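Local coordinates for fatty Acyl-Adenylate Ligase (Escherichia coli, PDB 3PBK), which is a member of the AMP-binding enzyme family, within the ANL clan, at residues Ala62-Ser67 against Ala157-Leu162; Ala129-Gly134 against Leu151-His156. All coordinates share one frame; numbering follows the deposited sequence.

Interaction 1 (Ala62-Ser67 against Ala157-Leu162)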
ATOM      1  N   ALA A  62      19.375  -7.315  18.633  1.00 27.79           N
ATOM      2  CA  ALA A  62      20.127  -6.081  18.497  1.00 28.53           C
ATOM      3  C   ALA A  62      21.614  -6.305  18.822  1.00 30.71           C
ATOM      4  O   ALA A  62      22.501  -5.772  18.150  1.00 29.96           O
ATOM      5  CB  ALA A  62      19.526  -4.995  19.386  1.00 27.52           C
ATOM      6  N   LYS A  63      21.883  -7.105  19.850  1.00 31.93           N
ATOM      7  CA  LYS A  63      23.261  -7.370  20.252  1.00 32.38           C
ATOM      8  C   LYS A  63      23.946  -8.353  19.301  1.00 32.46           C
ATOM      9  O   LYS A  63      25.098  -8.149  18.925  1.00 33.12           O
ATOM     10  CB  LYS A  63      23.326  -7.849  21.703  1.00 33.66           C
ATOM     11  CG  LYS A  63      23.131  -6.733  22.720  1.00 33.62           C
ATOM     12  CD  LYS A  63      22.917  -7.288  24.126  1.00 36.06           C
ATOM     13  CE  LYS A  63      22.972  -6.181  25.172  1.00 36.55           C
ATOM     14  NZ  LYS A  63      23.001  -6.720  26.560  1.00 35.25           N
ATOM     15  N   ARG A  64      23.242  -9.407  18.899  1.00 31.27           N
ATOM     16  CA  ARG A  64      23.776 -10.295  17.878  1.00 31.51           C
ATOM     17  C   ARG A  64      24.223  -9.480  16.671  1.00 31.57           C
ATOM     18  O   ARG A  64      25.382  -9.528  16.267  1.00 32.62           O
ATOM     19  CB  ARG A  64      22.738 -11.325  17.451  1.00 32.26           C
ATOM     20  CG  ARG A  64      22.353 -12.301  18.543  1.00 33.17           C
ATOM     21  CD  ARG A  64      21.780 -13.591  17.955  1.00 33.29           C
ATOM     22  NE  ARG A  64      20.455 -13.417  17.360  1.00 32.81           N
ATOM     23  CZ  ARG A  64      19.378 -13.012  18.031  1.00 32.51           C
ATOM     24  NH1 ARG A  64      19.472 -12.707  19.322  1.00 32.49           N
ATOM     25  NH2 ARG A  64      18.207 -12.892  17.415  1.00 32.22           N
ATOM     26  N   LEU A  65      23.293  -8.718  16.109  1.00 31.02           N
ATOM     27  CA  LEU A  65      23.577  -7.885  14.949  1.00 30.64           C
ATOM     28  C   LEU A  65      24.834  -7.044  15.099  1.00 31.35           C
ATOM     29  O   LEU A  65      25.575  -6.857  14.142  1.00 32.65           O
ATOM     30  CB  LEU A  65      22.391  -6.975  14.648  1.00 29.64           C
ATOM     31  CG  LEU A  65      21.333  -7.612  13.760  1.00 28.40           C
ATOM     32  CD1 LEU A  65      20.277  -6.599  13.376  1.00 25.50           C
ATOM     33  CD2 LEU A  65      22.011  -8.187  12.540  1.00 27.52           C
ATOM     34  N   LEU A  66      25.071  -6.529  16.298  1.00 31.87           N
ATOM     35  CA  LEU A  66      26.227  -5.670  16.533  1.00 32.65           C
ATOM     36  C   LEU A  66      27.550  -6.442  16.573  1.00 34.04           C
ATOM     37  O   LEU A  66      28.614  -5.883  16.276  1.00 34.25           O
ATOM     38  CB  LEU A  66      26.035  -4.864  17.813  1.00 31.94           C
ATOM     39  CG  LEU A  66      24.975  -3.773  17.684  1.00 31.29           C
ATOM     40  CD1 LEU A  66      24.580  -3.242  19.053  1.00 31.01           C
ATOM     41  CD2 LEU A  66      25.469  -2.654  16.768  1.00 29.97           C
ATOM     42  N   SER A  67      27.481  -7.723  16.924  1.00 32.98           N
ATOM     43  CA  SER A  67      28.676  -8.548  16.974  1.00 33.22           C
ATOM     44  C   SER A  67      29.269  -8.636  15.580  1.00 34.16           C
ATOM     45  O   SER A  67      30.413  -9.036  15.404  1.00 35.16           O
ATOM     46  CB  SER A  67      28.354  -9.943  17.498  1.00 33.58           C
ATOM     47  OG  SER A  67      27.902 -10.782  16.453  1.00 34.13           O
ATOM     48  N   ALA A 157      18.184 -18.460  11.024  1.00 34.56           N
ATOM     49  CA  ALA A 157      18.820 -19.387  11.954  1.00 34.15           C
ATOM     50  C   ALA A 157      20.243 -18.943  12.289  1.00 35.11           C
ATOM     51  O   ALA A 157      20.588 -18.808  13.465  1.00 35.18           O
ATOM     52  CB  ALA A 157      18.818 -20.785  11.387  1.00 34.24           C
ATOM     53  N   TRP A 158      21.065 -18.714  11.262  1.00 36.05           N
ATOM     54  CA  TRP A 158      22.427 -18.213  11.474  1.00 35.86           C
ATOM     55  C   TRP A 158      22.379 -16.907  12.272  1.00 35.19           C
ATOM     56  O   TRP A 158      23.154 -16.704  13.205  1.00 34.78           O
ATOM     57  CB  TRP A 158      23.184 -18.014  10.149  1.00 36.22           C
ATOM     58  CG  TRP A 158      23.071 -19.166   9.158  1.00 39.72           C
ATOM     59  CD1 TRP A 158      22.600 -20.430   9.411  1.00 40.47           C
ATOM     60  CD2 TRP A 158      23.462 -19.158   7.764  1.00 41.85           C
ATOM     61  NE1 TRP A 158      22.649 -21.197   8.262  1.00 42.63           N
ATOM     62  CE2 TRP A 158      23.179 -20.447   7.240  1.00 41.63           C
ATOM     63  CE3 TRP A 158      24.014 -18.187   6.908  1.00 40.12           C
ATOM     64  CZ2 TRP A 158      23.431 -20.789   5.902  1.00 39.74           C
ATOM     65  CZ3 TRP A 158      24.265 -18.532   5.575  1.00 39.56           C
ATOM     66  CH2 TRP A 158      23.972 -19.822   5.089  1.00 39.92           C
ATOM     67  N   PHE A 159      21.452 -16.028  11.910  1.00 34.71           N
ATOM     68  CA  PHE A 159      21.248 -14.790  12.649  1.00 34.17           C
ATOM     69  C   PHE A 159      20.951 -15.053  14.134  1.00 34.08           C
ATOM     70  O   PHE A 159      21.604 -14.482  15.012  1.00 34.18           O
ATOM     71  CB  PHE A 159      20.140 -13.955  11.989  1.00 33.16           C
ATOM     72  CG  PHE A 159      19.597 -12.847  12.861  1.00 32.35           C
ATOM     73  CD1 PHE A 159      20.448 -12.001  13.551  1.00 32.24           C
ATOM     74  CD2 PHE A 159      18.225 -12.639  12.965  1.00 31.93           C
ATOM     75  CE1 PHE A 159      19.942 -10.981  14.352  1.00 31.21           C
ATOM     76  CE2 PHE A 159      17.713 -11.618  13.756  1.00 30.44           C
ATOM     77  CZ  PHE A 159      18.573 -10.790  14.450  1.00 29.95           C
ATOM     78  N   LYS A 160      19.977 -15.918  14.416  1.00 33.74           N
ATOM     79  CA  LYS A 160      19.622 -16.223  15.801  1.00 33.89           C
ATOM     80  C   LYS A 160      20.791 -16.926  16.484  1.00 35.00           C
ATOM     81  O   LYS A 160      20.905 -16.938  17.720  1.00 34.16           O
ATOM     82  CB  LYS A 160      18.360 -17.088  15.877  1.00 32.00           C
ATOM     83  CG  LYS A 160      17.143 -16.490  15.199  1.00 31.04           C
ATOM     84  CD  LYS A 160      15.849 -17.056  15.767  1.00 31.28           C
ATOM     85  CE  LYS A 160      14.686 -16.896  14.786  1.00 32.41           C
ATOM     86  NZ  LYS A 160      13.373 -17.362  15.343  1.00 30.70           N
ATOM     87  N   ALA A 161      21.669 -17.487  15.657  1.00 35.13           N
ATOM     88  CA  ALA A 161      22.796 -18.286  16.124  1.00 35.16           C
ATOM     89  C   ALA A 161      24.031 -17.445  16.469  1.00 33.85           C
ATOM     90  O   ALA A 161      25.009 -17.957  17.009  1.00 32.77           O
ATOM     91  CB  ALA A 161      23.141 -19.359  15.090  1.00 34.22           C
ATOM     92  N   LEU A 162      23.977 -16.154  16.166  1.00 34.50           N
ATOM     93  CA  LEU A 162      25.090 -15.252  16.457  1.00 35.26           C
ATOM     94  C   LEU A 162      25.296 -15.019  17.954  1.00 35.05           C
ATOM     95  O   LEU A 162      24.430 -15.342  18.775  1.00 34.49           O
ATOM     96  CB  LEU A 162      24.904 -13.911  15.736  1.00 34.74           C
ATOM     97  CG  LEU A 162      25.686 -13.713  14.436  1.00 34.22           C
ATOM     98  CD1 LEU A 162      25.903 -15.030  13.704  1.00 34.20           C
ATOM     99  CD2 LEU A 162      24.990 -12.698  13.541  1.00 33.82           C
TER

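Interaction 2 (Ala129-Gly134 against Leu151-His156)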
ATOM      1  N   ALA A 129      24.549  -3.643   4.756  1.00 28.86           N
ATOM      2  CA  ALA A 129      25.779  -4.285   5.199  1.00 29.71           C
ATOM      3  C   ALA A 129      25.513  -5.740   5.548  1.00 31.71           C
ATOM      4  O   ALA A 129      26.437  -6.512   5.818  1.00 33.54           O
ATOM      5  CB  ALA A 129      26.349  -3.557   6.385  1.00 29.60           C
ATOM      6  N   ALA A 130      24.235  -6.098   5.547  1.00 30.29           N
ATOM      7  CA  ALA A 130      23.794  -7.448   5.866  1.00 30.88           C
ATOM      8  C   ALA A 130      22.348  -7.649   5.396  1.00 29.35           C
ATOM      9  O   ALA A 130      21.608  -6.692   5.189  1.00 27.87           O
ATOM     10  CB  ALA A 130      23.914  -7.701   7.360  1.00 29.57           C
ATOM     11  N   ILE A 131      21.942  -8.894   5.212  1.00 29.34           N
ATOM     12  CA  ILE A 131      20.578  -9.162   4.807  1.00 27.90           C
ATOM     13  C   ILE A 131      20.113 -10.454   5.448  1.00 29.33           C
ATOM     14  O   ILE A 131      20.755 -11.491   5.302  1.00 31.17           O
ATOM     15  CB  ILE A 131      20.430  -9.220   3.263  1.00 28.40           C
ATOM     16  CG1 ILE A 131      19.078  -9.814   2.872  1.00 27.54           C
ATOM     17  CG2 ILE A 131      21.554 -10.012   2.626  1.00 30.58           C
ATOM     18  CD1 ILE A 131      18.774  -9.671   1.406  1.00 27.31           C
ATOM     19  N   ILE A 132      19.008 -10.382   6.177  1.00 27.99           N
ATOM     20  CA  ILE A 132      18.478 -11.543   6.866  1.00 28.07           C
ATOM     21  C   ILE A 132      17.309 -12.098   6.085  1.00 28.66           C
ATOM     22  O   ILE A 132      16.401 -11.358   5.735  1.00 28.99           O
ATOM     23  CB  ILE A 132      18.016 -11.161   8.260  1.00 27.04           C
ATOM     24  CG1 ILE A 132      19.201 -10.632   9.056  1.00 27.14           C
ATOM     25  CG2 ILE A 132      17.377 -12.339   8.956  1.00 28.10           C
ATOM     26  CD1 ILE A 132      18.838 -10.165  10.423  1.00 26.97           C
ATOM     27  N   THR A 133      17.338 -13.398   5.804  1.00 30.27           N
ATOM     28  CA  THR A 133      16.279 -14.054   5.042  1.00 30.61           C
ATOM     29  C   THR A 133      15.902 -15.396   5.644  1.00 31.67           C
ATOM     30  O   THR A 133      16.647 -15.969   6.431  1.00 32.38           O
ATOM     31  CB  THR A 133      16.712 -14.326   3.599  1.00 31.77           C
ATOM     32  OG1 THR A 133      15.610 -14.863   2.864  1.00 32.79           O
ATOM     33  CG2 THR A 133      17.837 -15.340   3.575  1.00 34.58           C
ATOM     34  N   GLY A 134      14.740 -15.901   5.252  1.00 33.35           N
ATOM     35  CA  GLY A 134      14.333 -17.242   5.621  1.00 34.98           C
ATOM     36  C   GLY A 134      14.947 -18.267   4.688  1.00 37.09           C
ATOM     37  O   GLY A 134      15.347 -17.943   3.567  1.00 37.03           O
ATOM     38  N   LEU A 151      28.513  -7.829   1.521  1.00 39.94           N
ATOM     39  CA  LEU A 151      27.209  -8.100   2.103  1.00 37.66           C
ATOM     40  C   LEU A 151      27.210  -9.413   2.868  1.00 35.45           C
ATOM     41  O   LEU A 151      27.448 -10.463   2.289  1.00 35.65           O
ATOM     42  CB  LEU A 151      26.141  -8.124   1.006  1.00 37.74           C
ATOM     43  CG  LEU A 151      24.696  -8.356   1.457  1.00 35.77           C
ATOM     44  CD1 LEU A 151      24.266  -7.290   2.452  1.00 32.39           C
ATOM     45  CD2 LEU A 151      23.742  -8.419   0.267  1.00 35.14           C
ATOM     46  N   HIS A 152      26.964  -9.349   4.173  1.00 34.89           N
ATOM     47  CA  HIS A 152      26.688 -10.554   4.947  1.00 35.23           C
ATOM     48  C   HIS A 152      25.314 -11.059   4.523  1.00 35.71           C
ATOM     49  O   HIS A 152      24.366 -10.278   4.417  1.00 34.10           O
ATOM     50  CB  HIS A 152      26.607 -10.265   6.449  1.00 35.45           C
ATOM     51  CG  HIS A 152      27.901  -9.855   7.080  1.00 39.29           C
ATOM     52  ND1 HIS A 152      28.333  -8.542   7.106  1.00 40.28           N
ATOM     53  CD2 HIS A 152      28.829 -10.570   7.757  1.00 40.12           C
ATOM     54  CE1 HIS A 152      29.485  -8.475   7.753  1.00 40.63           C
ATOM     55  NE2 HIS A 152      29.808  -9.690   8.157  1.00 40.74           N
ATOM     56  N   VAL A 153      25.201 -12.363   4.299  1.00 35.55           N
ATOM     57  CA  VAL A 153      23.912 -12.986   4.060  1.00 32.83           C
ATOM     58  C   VAL A 153      23.626 -13.961   5.188  1.00 32.93           C
ATOM     59  O   VAL A 153      24.305 -14.970   5.342  1.00 34.57           O
ATOM     60  CB  VAL A 153      23.898 -13.723   2.721  1.00 34.65           C
ATOM     61  CG1 VAL A 153      22.736 -14.711   2.663  1.00 35.53           C
ATOM     62  CG2 VAL A 153      23.851 -12.720   1.566  1.00 35.48           C
ATOM     63  N   LEU A 154      22.627 -13.648   5.993  1.00 32.71           N
ATOM     64  CA  LEU A 154      22.313 -14.480   7.141  1.00 34.34           C
ATOM     65  C   LEU A 154      20.944 -15.118   6.994  1.00 35.60           C
ATOM     66  O   LEU A 154      19.965 -14.426   6.716  1.00 34.57           O
ATOM     67  CB  LEU A 154      22.331 -13.645   8.419  1.00 33.53           C
ATOM     68  CG  LEU A 154      23.689 -13.125   8.891  1.00 34.66           C
ATOM     69  CD1 LEU A 154      24.388 -12.287   7.828  1.00 34.13           C
ATOM     70  CD2 LEU A 154      23.507 -12.326  10.163  1.00 34.76           C
ATOM     71  N   SER A 155      20.858 -16.432   7.174  1.00 36.19           N
ATOM     72  CA  SER A 155      19.551 -17.040   7.346  1.00 35.01           C
ATOM     73  C   SER A 155      19.059 -16.577   8.711  1.00 33.44           C
ATOM     74  O   SER A 155      19.835 -16.056   9.514  1.00 33.65           O
ATOM     75  CB  SER A 155      19.629 -18.566   7.266  1.00 37.40           C
ATOM     76  OG  SER A 155      20.130 -19.132   8.464  1.00 37.38           O
ATOM     77  N   HIS A 156      17.773 -16.732   8.982  1.00 32.84           N
ATOM     78  CA  HIS A 156      17.276 -16.337  10.290  1.00 32.69           C
ATOM     79  C   HIS A 156      17.913 -17.202  11.365  1.00 33.71           C
ATOM     80  O   HIS A 156      18.160 -16.740  12.475  1.00 33.71           O
ATOM     81  CB  HIS A 156      15.755 -16.420  10.359  1.00 30.50           C
ATOM     82  CG  HIS A 156      15.066 -15.142  10.002  1.00 29.66           C
ATOM     83  ND1 HIS A 156      14.711 -14.823   8.709  1.00 29.59           N
ATOM     84  CD2 HIS A 156      14.667 -14.101  10.770  1.00 29.52           C
ATOM     85  CE1 HIS A 156      14.121 -13.642   8.695  1.00 28.42           C
ATOM     86  NE2 HIS A 156      14.079 -13.183   9.933  1.00 28.37           N
TER

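Interaction 1 (Ala62-Ser67 against Ala157-Leu162)
The last turns of helix 51-67 pack against the short helix 156-160 and the residues after it, within the AMP-binding enzyme family region of the chain. The contact is partly buried and rests mainly on Arg-64.

One hydrogen bond joins the two segments. Arg-64 starts with CG beside its own backbone N and anti to the carbonyl carbon, and the chain bends at its third torsion. This bend brings Arg-64 NE to Phe-159 O at 2.8 Å. The oxygen lies at the edge of the guanidinium, close to its plane. The N-H is not straight on its acceptor, at 132°, and NE sits above the carbonyl plane. Phe-159 O also accepts the backbone N of Leu-162, so two donors grip it.

The same guanidinium makes a cation-pi contact. Arg-64 CZ is 4.5 Å from the centre of the Phe-159 ring, over its face. NH2 comes closest, displaced toward the ring's rim. The two planes are tilted by 39°, so this is not a flat stack. Phe-159 has CG anti to its backbone N, chi1 165°, and so one residue offers both its carbonyl and its ring to Arg-64.

Apolar contacts complete the join. Leu-65 CG reaches Phe-159 CE1 at 3.7 Å, the two side chains crossing obliquely. Phe-159 also touches Ala-89 of helix 84-95. Leu-162 sets its CB 3.8 Å from Arg-64 CB.

A polar bond inside helix 51-67 lies beside this apolar patch. Near Leu-162 CG, Ser-67 OG turns back along its own helix and donates to Arg-64 O at 2.8 Å, in the plane of that carbonyl.

Interaction 2 (Ala129-Gly134 against Leu151-His156)
His-152 holds its CG beside the backbone N, chi1 -67°, with the ring turned by chi2 of 87°. This brings His-152 ND1 to Ala-129 O at 3.1 Å, with the oxygen in the ring plane and the N-H nearly straight on it. The donor lies almost along the C=O axis. The backbone N of His-152 adds a weak bond to the same oxygen. Ile-132 has CG2 anti to its backbone N, which carries this methyl over the His-156 ring. The CH-pi contact is close to vertical: Ile-132 CG2 stands 3.5 Å from the ring centre of His-156, 7° off the normal. Gly-134 N lies at the edge of the same ring.

Between these two histidines the segments pair as parallel beta strands. Ile-131 is gripped through both backbone groups. Ile-131 N donates to His-152 O at 2.9 Å, and Ile-131 O accepts Leu-154 N at 2.9 Å. Thr-133 N then donates to Leu-154 O at 3.0 Å. Beyond it, Thr-133 O takes a weak bond from His-156 N, just where strand 152-155 turns into a helix.

The side chains alternate between two faces. Ile-131 CG2 meets Val-153 CG2 at 3.7 Å on the face that also carries Thr-133 and Ser-155. Ile-131 CG2 also touches Leu-151 CD2 at 3.6 Å. Ser-155 is the N-cap of helix 156-160, and its OG bonds to Trp-158 N.

The pair forms a beta-alpha-beta crossover through helix 138-144, which covers Thr-133, Val-153 and Ser-155. His-156 touches Glu-85 and Ala-89 of helix 84-95. Strand 130-133 is also hydrogen-bonded to strand 75-79, while strand 152-155 is an outermost strand of this four-stranded parallel sheet.

Overall arrangement
The two contacts have centres about 10 Å apart and lie on the same side of the chain's centre. Interaction 2 is nested within the loop that interaction 1 closes: helix 51-67 comes first, then strand 130-133, strand 152-155 and helix 156-160. The last two follow each other directly, so one continuous piece of chain serves both contacts. Phe-159 CD2 packs on Ile-132 CD1 at 3.6 Å, and Leu-162 CD2 on Leu-154 CD2 at 3.7 Å. The last turns of helix 51-67 are thereby joined, through residues 157-162, to strands 130-133 and 152-155 of the four-stranded parallel sheet. Helix 84-95 touches both contacts.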